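Ribose-phosphate pyrophosphokinase (Thermus thermophilus, PDB 7PN0) catalyses the transfer of pyrophosphate from ATP to ribose 5-phosphate, making phosphoribosyl pyrophosphate for nucleotide synthesis. Local coordinates at residues 31-34 / 35-39; 290-293 / 294-298; 300-303 / 304-307. All coordinates share one frame; numbering follows the deposited sequence.

Contact 1. Residues 31-34 / 35-39; sequences TLRF and ANDNL. With ADP (adenosine-5'-diphosphate), chain I.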
loop_
_atom_site.group_PDB
_atom_site.type_symbol
_atom_site.label_atom_id
_atom_site.label_comp_id
_atom_site.label_asym_id
_atom_site.label_seq_id
_atom_site.Cartn_x
_atom_site.Cartn_y
_atom_site.Cartn_z
ATOM N N THR A 31 -5.178 -22.429 -20.357
ATOM C CA THR A 31 -4.574 -21.208 -20.885
ATOM C C THR A 31 -4.751 -21.234 -22.407
ATOM O O THR A 31 -4.400 -22.265 -23.024
ATOM C CB THR A 31 -3.121 -21.093 -20.419
ATOM O OG1 THR A 31 -3.068 -21.029 -18.984
ATOM C CG2 THR A 31 -2.464 -19.893 -21.083
ATOM N N LEU A 32 -5.366 -20.195 -22.937
ATOM C CA LEU A 32 -5.639 -19.967 -24.384
ATOM C C LEU A 32 -4.793 -18.763 -24.776
ATOM O O LEU A 32 -4.629 -17.838 -23.959
ATOM C CB LEU A 32 -7.136 -19.661 -24.630
ATOM C CG LEU A 32 -8.181 -20.648 -24.078
ATOM C CD1 LEU A 32 -9.580 -20.282 -24.525
ATOM C CD2 LEU A 32 -7.883 -22.088 -24.471
ATOM N N ARG A 33 -4.428 -18.703 -26.050
ATOM C CA ARG A 33 -3.877 -17.516 -26.690
ATOM C C ARG A 33 -4.867 -17.147 -27.798
ATOM O O ARG A 33 -5.077 -17.958 -28.695
ATOM C CB ARG A 33 -2.447 -17.845 -27.133
ATOM C CG ARG A 33 -1.763 -16.759 -27.946
ATOM C CD ARG A 33 -0.552 -17.308 -28.717
ATOM N NE ARG A 33 0.283 -18.045 -27.780
ATOM C CZ ARG A 33 1.365 -17.574 -27.180
ATOM N NH1 ARG A 33 1.809 -16.352 -27.458
ATOM N NH2 ARG A 33 2.010 -18.350 -26.320
ATOM N N PHE A 34 -5.475 -15.976 -27.743
ATOM C CA PHE A 34 -6.396 -15.485 -28.807
ATOM C C PHE A 34 -5.549 -15.151 -30.039
ATOM O O PHE A 34 -4.294 -15.148 -29.953
ATOM C CB PHE A 34 -7.210 -14.299 -28.304
ATOM C CG PHE A 34 -8.070 -14.565 -27.104
ATOM C CD1 PHE A 34 -9.101 -15.501 -27.152
ATOM C CD2 PHE A 34 -7.862 -13.878 -25.917
ATOM C CE1 PHE A 34 -9.918 -15.702 -26.051
ATOM C CE2 PHE A 34 -8.644 -14.126 -24.805
ATOM C CZ PHE A 34 -9.691 -15.014 -24.880
ATOM N N ALA A 35 -6.193 -14.905 -31.180
ATOM C CA ALA A 35 -5.502 -14.615 -32.454
ATOM C C ALA A 35 -4.634 -13.360 -32.275
ATOM O O ALA A 35 -3.637 -13.230 -32.980
ATOM C CB ALA A 35 -6.537 -14.457 -33.540
ATOM N N ASN A 36 -5.032 -12.441 -31.389
ATOM C CA ASN A 36 -4.321 -11.163 -31.130
ATOM C C ASN A 36 -3.142 -11.355 -30.155
ATOM O O ASN A 36 -2.608 -10.335 -29.689
ATOM C CB ASN A 36 -5.302 -10.127 -30.619
ATOM C CG ASN A 36 -5.911 -10.511 -29.285
ATOM O OD1 ASN A 36 -5.547 -11.528 -28.696
ATOM N ND2 ASN A 36 -6.788 -9.671 -28.792
ATOM N N ASP A 37 -2.805 -12.599 -29.800
ATOM C CA ASP A 37 -1.646 -12.992 -28.947
ATOM C C ASP A 37 -1.909 -12.613 -27.484
ATOM O O ASP A 37 -0.946 -12.617 -26.711
ATOM C CB ASP A 37 -0.338 -12.376 -29.458
ATOM C CG ASP A 37 0.925 -13.098 -29.020
ATOM O OD1 ASP A 37 0.927 -14.338 -29.034
ATOM O OD2 ASP A 37 1.945 -12.392 -28.726
ATOM N N ASN A 38 -3.131 -12.239 -27.132
ATOM C CA ASN A 38 -3.514 -12.017 -25.726
ATOM C C ASN A 38 -3.771 -13.369 -25.085
ATOM O O ASN A 38 -4.340 -14.293 -25.745
ATOM C CB ASN A 38 -4.736 -11.115 -25.598
ATOM C CG ASN A 38 -4.442 -9.690 -26.008
ATOM O OD1 ASN A 38 -3.598 -9.410 -26.892
ATOM N ND2 ASN A 38 -5.134 -8.785 -25.369
ATOM N N LEU A 39 -3.485 -13.443 -23.798
ATOM C CA LEU A 39 -3.655 -14.667 -23.003
ATOM C C LEU A 39 -4.986 -14.631 -22.242
ATOM O O LEU A 39 -5.564 -13.540 -22.018
ATOM C CB LEU A 39 -2.518 -14.787 -21.984
ATOM C CG LEU A 39 -1.324 -15.676 -22.286
ATOM C CD1 LEU A 39 -1.245 -16.158 -23.707
ATOM C CD2 LEU A 39 -0.039 -15.089 -21.774
HETATM P PB ADP I . -16.532 -7.605 -24.789
HETATM O O1B ADP I . -15.538 -7.663 -23.611
HETATM O O2B ADP I . -15.851 -7.583 -26.144
HETATM O O3B ADP I . -17.559 -6.519 -24.644
HETATM P PA ADP I . -17.521 -9.773 -26.268
HETATM O O1A ADP I . -18.777 -10.565 -26.117
HETATM O O2A ADP I . -17.289 -8.789 -27.374
HETATM O O3A ADP I . -17.376 -8.973 -24.890
HETATM O "O5'" ADP I . -16.272 -10.782 -26.263
HETATM C "C5'" ADP I . -15.720 -11.155 -24.986
HETATM C "C4'" ADP I . -14.965 -12.446 -25.138
HETATM O "O4'" ADP I . -13.731 -12.185 -25.855
HETATM C "C3'" ADP I . -14.536 -13.098 -23.823
HETATM O "O3'" ADP I . -15.556 -13.907 -23.255
HETATM C "C2'" ADP I . -13.341 -13.921 -24.283
HETATM O "O2'" ADP I . -13.752 -15.132 -24.883
HETATM C "C1'" ADP I . -12.716 -12.970 -25.308
HETATM N N9 ADP I . -11.676 -12.086 -24.774
HETATM C C8 ADP I . -11.482 -11.653 -23.485
HETATM N N7 ADP I . -10.396 -10.919 -23.345
HETATM C C5 ADP I . -9.847 -10.893 -24.626
HETATM C C6 ADP I . -8.691 -10.295 -25.152
HETATM N N6 ADP I . -7.847 -9.593 -24.396
HETATM N N1 ADP I . -8.396 -10.520 -26.455
HETATM C C2 ADP I . -9.261 -11.226 -27.198
HETATM N N3 ADP I . -10.401 -11.808 -26.824
HETATM C C4 ADP I . -10.630 -11.620 -25.510
#
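Phe34 CB rests 3.3 Å from Asn36 OD1, and its ring edges past Asn38 CB, at the start of a type I beta turn from Phe34 to Asp37. Asp37 N closes that turn on Phe34 O at 3.0 Å, and Phe34 N bonds to Asn38 O at 2.8 Å, closing the loop between the two strands. Asn36 OD1 accepts from Asn38 N, an Asx turn that fixes the amide. Phe34 lies against a face of the adenine of ADP, and Asn36 ND2 donates to its N1 at 3.0 Å. Replacing Phe34 by an alanine would probably leave the adenine without this flat surface and open a gap. Arg33 and Leu39 form an antiparallel non-hydrogen-bonded pair, side chains on one face, Leu39 CD1 4.0 Å from Arg33 CB. Arg33 CG stands anti to the backbone N (chi1 174°), and a bend at chi3 brings NH1 2.7 Å from Asp37 OD1; this salt-bridge oxygen lies in the guanidinium plane and is met on its syn side, tilted from the carboxylate plane. In the second subunit, Asp197 bonds Ala35 N and Tyr93 bonds Leu39 N. The loop joins strands 29-33 and 39-43, with Leu39 resting on Met67 and Met71 of helix 62-78.

Contact 2. Residues 290-293 / 294-298; sequences FAEA and IWRIH
Glu292 and Arg296, one turn apart on helix 287-299, form the polar pair of this segment. Glu292 OE2 meets Arg296 NE at 2.9 Å in a salt bridge that is nearly straight (171° at the hydrogen). The carboxylate uses its anti lone pair, turned away from the other oxygen; Arg296 NE donates from the edge of the guanidinium, with OE2 lying in its plane, and the two planes stand almost perpendicular, 87° apart. A bend at chi2 (53°) carries the Glu292 carboxylate along the helix to the later residue, while Arg296 runs extended from CG to NE. The same guanidinium has a second anchor, since NH1 donates to Ser302 O, so both its position and its rotation are held. This is the outer, partly exposed side, although Leu306 covers part of the salt-bridged pair. Trp295 on it is exposed; its CD1 comes within 4.0 Å of Glu292 OE2, which lies at the ring edge, a loose approach.

The inward side is tighter. Ile294 CG1 sits 3.3 Å from Phe290 O, and Ile297 CG1 lies 3.2 Å from Ala293 O, each branch close beside the carbonyl oxygen one turn back. The same two oxygens accept the regular helical bonds from Ile294 N and Ile297 N. Phe290 and Ile294 touch Leu124 of strand 122-126, and both isoleucines touch Phe53 of strand 51-55. Ile18 packs on Phe290, Ala291 and Ile294, so this C-terminal helix is seated against the five-stranded parallel sheet and helix 12-21.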
loop_
_atom_site.group_PDB
_atom_site.type_symbol
_atom_site.label_atom_id
_atom_site.label_comp_id
_atom_site.label_asym_id
_atom_site.label_seq_id
_atom_site.Cartn_x
_atom_site.Cartn_y
_atom_site.Cartn_z
ATOM N N PHE A 290 10.514 -30.759 -4.460
ATOM C CA PHE A 290 9.475 -29.691 -4.474
ATOM C C PHE A 290 8.188 -30.200 -3.816
ATOM O O PHE A 290 7.532 -29.467 -3.058
ATOM C CB PHE A 290 9.216 -29.214 -5.902
ATOM C CG PHE A 290 10.144 -28.116 -6.337
ATOM C CD1 PHE A 290 11.390 -28.387 -6.882
ATOM C CD2 PHE A 290 9.732 -26.797 -6.247
ATOM C CE1 PHE A 290 12.225 -27.360 -7.298
ATOM C CE2 PHE A 290 10.552 -25.786 -6.698
ATOM C CZ PHE A 290 11.805 -26.062 -7.194
ATOM N N ALA A 291 7.811 -31.451 -4.100
ATOM C CA ALA A 291 6.601 -32.044 -3.486
ATOM C C ALA A 291 6.729 -32.063 -1.953
ATOM O O ALA A 291 5.780 -31.656 -1.274
ATOM C CB ALA A 291 6.348 -33.394 -4.068
ATOM N N GLU A 292 7.868 -32.455 -1.412
ATOM C CA GLU A 292 8.100 -32.487 0.043
ATOM C C GLU A 292 8.009 -31.057 0.587
ATOM O O GLU A 292 7.424 -30.889 1.651
ATOM C CB GLU A 292 9.441 -33.129 0.391
ATOM C CG GLU A 292 9.592 -33.442 1.872
ATOM C CD GLU A 292 8.446 -34.256 2.453
ATOM O OE1 GLU A 292 7.959 -35.157 1.745
ATOM O OE2 GLU A 292 8.008 -33.957 3.598
ATOM N N ALA A 293 8.649 -30.081 -0.073
ATOM C CA ALA A 293 8.590 -28.667 0.379
ATOM C C ALA A 293 7.123 -28.199 0.403
ATOM O O ALA A 293 6.666 -27.613 1.413
ATOM C CB ALA A 293 9.470 -27.834 -0.529
ATOM N N ILE A 294 6.374 -28.469 -0.659
ATOM C CA ILE A 294 4.957 -28.034 -0.746
ATOM C C ILE A 294 4.203 -28.699 0.404
ATOM O O ILE A 294 3.448 -27.985 1.105
ATOM C CB ILE A 294 4.360 -28.282 -2.140
ATOM C CG1 ILE A 294 4.980 -27.335 -3.171
ATOM C CG2 ILE A 294 2.852 -28.181 -2.129
ATOM C CD1 ILE A 294 4.732 -27.737 -4.611
ATOM N N TRP A 295 4.401 -30.008 0.614
ATOM C CA TRP A 295 3.720 -30.740 1.718
ATOM C C TRP A 295 3.995 -30.005 3.042
ATOM O O TRP A 295 3.053 -29.727 3.814
ATOM C CB TRP A 295 4.161 -32.210 1.740
ATOM C CG TRP A 295 3.473 -32.973 2.830
ATOM C CD1 TRP A 295 4.041 -33.538 3.935
ATOM C CD2 TRP A 295 2.062 -33.226 2.920
ATOM N NE1 TRP A 295 3.079 -34.145 4.695
ATOM C CE2 TRP A 295 1.851 -33.933 4.125
ATOM C CE3 TRP A 295 0.950 -32.879 2.130
ATOM C CZ2 TRP A 295 0.573 -34.310 4.542
ATOM C CZ3 TRP A 295 -0.316 -33.241 2.553
ATOM C CH2 TRP A 295 -0.493 -33.963 3.736
ATOM N N ARG A 296 5.239 -29.608 3.261
ATOM C CA ARG A 296 5.660 -28.999 4.541
ATOM C C ARG A 296 5.155 -27.555 4.628
ATOM O O ARG A 296 4.701 -27.172 5.699
ATOM C CB ARG A 296 7.170 -29.077 4.642
ATOM C CG ARG A 296 7.605 -30.508 4.841
ATOM C CD ARG A 296 9.040 -30.609 5.197
ATOM N NE ARG A 296 9.402 -32.026 5.196
ATOM C CZ ARG A 296 10.437 -32.508 5.839
ATOM N NH1 ARG A 296 11.209 -31.698 6.533
ATOM N NH2 ARG A 296 10.708 -33.796 5.785
ATOM N N ILE A 297 5.154 -26.808 3.533
ATOM C CA ILE A 297 4.546 -25.443 3.546
ATOM C C ILE A 297 3.076 -25.553 3.966
ATOM O O ILE A 297 2.651 -24.793 4.807
ATOM C CB ILE A 297 4.699 -24.777 2.162
ATOM C CG1 ILE A 297 6.151 -24.447 1.861
ATOM C CG2 ILE A 297 3.844 -23.534 2.066
ATOM C CD1 ILE A 297 6.503 -24.296 0.396
ATOM N N HIS A 298 2.326 -26.431 3.306
ATOM C CA HIS A 298 0.891 -26.734 3.550
ATOM C C HIS A 298 0.629 -27.142 5.012
ATOM O O HIS A 298 -0.368 -26.672 5.582
ATOM C CB HIS A 298 0.373 -27.839 2.617
ATOM C CG HIS A 298 -1.089 -28.064 2.757
ATOM N ND1 HIS A 298 -1.640 -29.312 3.177
ATOM C CD2 HIS A 298 -2.118 -27.215 2.647
ATOM C CE1 HIS A 298 -2.948 -29.174 3.245
ATOM N NE2 HIS A 298 -3.267 -27.912 2.922
#

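Contact 3. Residues 300-303 / 304-307; sequences GESV and SSLF. With SO4 (sulfate ion), chain E.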
loop_
_atom_site.group_PDB
_atom_site.type_symbol
_atom_site.label_atom_id
_atom_site.label_comp_id
_atom_site.label_asym_id
_atom_site.label_seq_id
_atom_site.Cartn_x
_atom_site.Cartn_y
_atom_site.Cartn_z
ATOM N N GLY A 300 2.774 -26.726 7.669
ATOM C CA GLY A 300 3.547 -25.922 8.645
ATOM C C GLY A 300 4.704 -26.685 9.273
ATOM O O GLY A 300 5.004 -26.450 10.460
ATOM N N GLU A 301 5.307 -27.607 8.521
ATOM C CA GLU A 301 6.481 -28.401 8.948
ATOM C C GLU A 301 7.745 -27.733 8.405
ATOM O O GLU A 301 7.663 -26.822 7.541
ATOM C CB GLU A 301 6.326 -29.844 8.467
ATOM C CG GLU A 301 5.155 -30.578 9.119
ATOM C CD GLU A 301 4.882 -31.946 8.490
ATOM O OE1 GLU A 301 5.521 -32.277 7.513
ATOM O OE2 GLU A 301 3.985 -32.636 8.961
ATOM N N SER A 302 8.904 -28.195 8.835
ATOM C CA SER A 302 10.184 -27.506 8.571
ATOM C C SER A 302 10.659 -27.759 7.129
ATOM O O SER A 302 11.120 -28.896 6.806
ATOM C CB SER A 302 11.228 -27.912 9.567
ATOM O OG SER A 302 12.469 -27.338 9.200
ATOM N N VAL A 303 10.583 -26.754 6.271
ATOM C CA VAL A 303 11.229 -26.774 4.930
ATOM C C VAL A 303 12.753 -26.726 5.121
ATOM O O VAL A 303 13.466 -27.453 4.395
ATOM C CB VAL A 303 10.674 -25.661 4.019
ATOM C CG1 VAL A 303 11.350 -25.627 2.648
ATOM C CG2 VAL A 303 9.179 -25.784 3.833
ATOM N N SER A 304 13.289 -25.951 6.072
ATOM C CA SER A 304 14.760 -25.836 6.305
ATOM C C SER A 304 15.394 -27.217 6.545
ATOM O O SER A 304 16.530 -27.402 6.139
ATOM C CB SER A 304 15.090 -24.938 7.459
ATOM O OG SER A 304 14.504 -23.687 7.202
ATOM N N SER A 305 14.670 -28.148 7.163
ATOM C CA SER A 305 15.186 -29.511 7.479
ATOM C C SER A 305 15.488 -30.298 6.196
ATOM O O SER A 305 16.230 -31.291 6.273
ATOM C CB SER A 305 14.229 -30.222 8.358
ATOM O OG SER A 305 14.240 -29.558 9.593
ATOM N N LEU A 306 14.946 -29.883 5.053
ATOM C CA LEU A 306 15.159 -30.576 3.752
ATOM C C LEU A 306 16.588 -30.334 3.284
ATOM O O LEU A 306 17.032 -30.992 2.355
ATOM C CB LEU A 306 14.130 -30.091 2.717
ATOM C CG LEU A 306 12.694 -30.526 2.979
ATOM C CD1 LEU A 306 11.762 -29.856 1.985
ATOM C CD2 LEU A 306 12.552 -32.059 2.913
ATOM N N PHE A 307 17.283 -29.362 3.855
ATOM C CA PHE A 307 18.701 -29.108 3.523
ATOM C C PHE A 307 19.537 -30.033 4.412
ATOM O O PHE A 307 19.844 -29.699 5.578
ATOM C CB PHE A 307 19.073 -27.636 3.703
ATOM C CG PHE A 307 20.456 -27.285 3.248
ATOM C CD1 PHE A 307 20.805 -27.393 1.916
ATOM C CD2 PHE A 307 21.419 -26.856 4.152
ATOM C CE1 PHE A 307 22.075 -27.050 1.481
ATOM C CE2 PHE A 307 22.683 -26.494 3.712
ATOM C CZ PHE A 307 23.004 -26.568 2.374
HETATM S S SO4 E . 11.301 -23.739 8.800
HETATM O O1 SO4 E . 9.959 -23.900 9.148
HETATM O O2 SO4 E . 12.120 -24.675 9.533
HETATM O O3 SO4 E . 11.493 -23.993 7.404
HETATM O O4 SO4 E . 11.742 -22.401 9.141
#
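The Val303 carbonyl, the planar group that bonds across this turn, is met by Leu306 N at 2.9 Å from above its plane, 47° out of it, as the 3-10 segment 304-306 closes. Leu306 CB comes 3.2 Å from the same oxygen, and its CD1 makes a loose apolar contact with Val303 CG1. The polar centre is Ser302 OG. Ser302 CB points toward 304-307, and the torsion, OG opposite the backbone N (chi1 174°), sets the hydroxyl beside Ser305. There it accepts two bonds from one residue: Ser305 OG at 2.9 Å and Ser305 N at 3.1 Å. Ser302 OG in turn donates to O2 of a sulfate ion at 2.7 Å, so three bonds grip it. Ser304 N approaches sulfate O3 at 3.0 Å with a nearly straight N-H (164°). Ser46 and Arg48 of the third subunit and Arg103 of the fourth also bond the sulfate, and Pro102 of the fourth subunit packs on Ser304. The chemistry is that of an anion-binding pocket: backbone N-H and hydroxyl groups from this chain, arginines from its neighbours. It is consistent with the regulatory phosphate site of class I PRPP synthases, which lies between subunits, the crystallisation sulfate probably standing in for phosphate.

The three contacts follow one another along the chain in numerical order. Contact 1, at the tip of the hairpin of strands 29-33 and 39-43, is remote: its centre is about 32 Å from that of contact 2 and 39 Å from that of contact 3, with no touch. Contacts 2 and 3 are neighbours, centres about 9 Å apart, because residues 300-307 leave the end of helix 287-299 and turn back along it; Leu306 CD2 packs on Glu292 CG at 3.4 Å. Both also touch the third subunit, whereas contact 1 meets the second. Nucleotide binding and the sulfate pocket thus occupy separate subunit interfaces of the six-chain assembly.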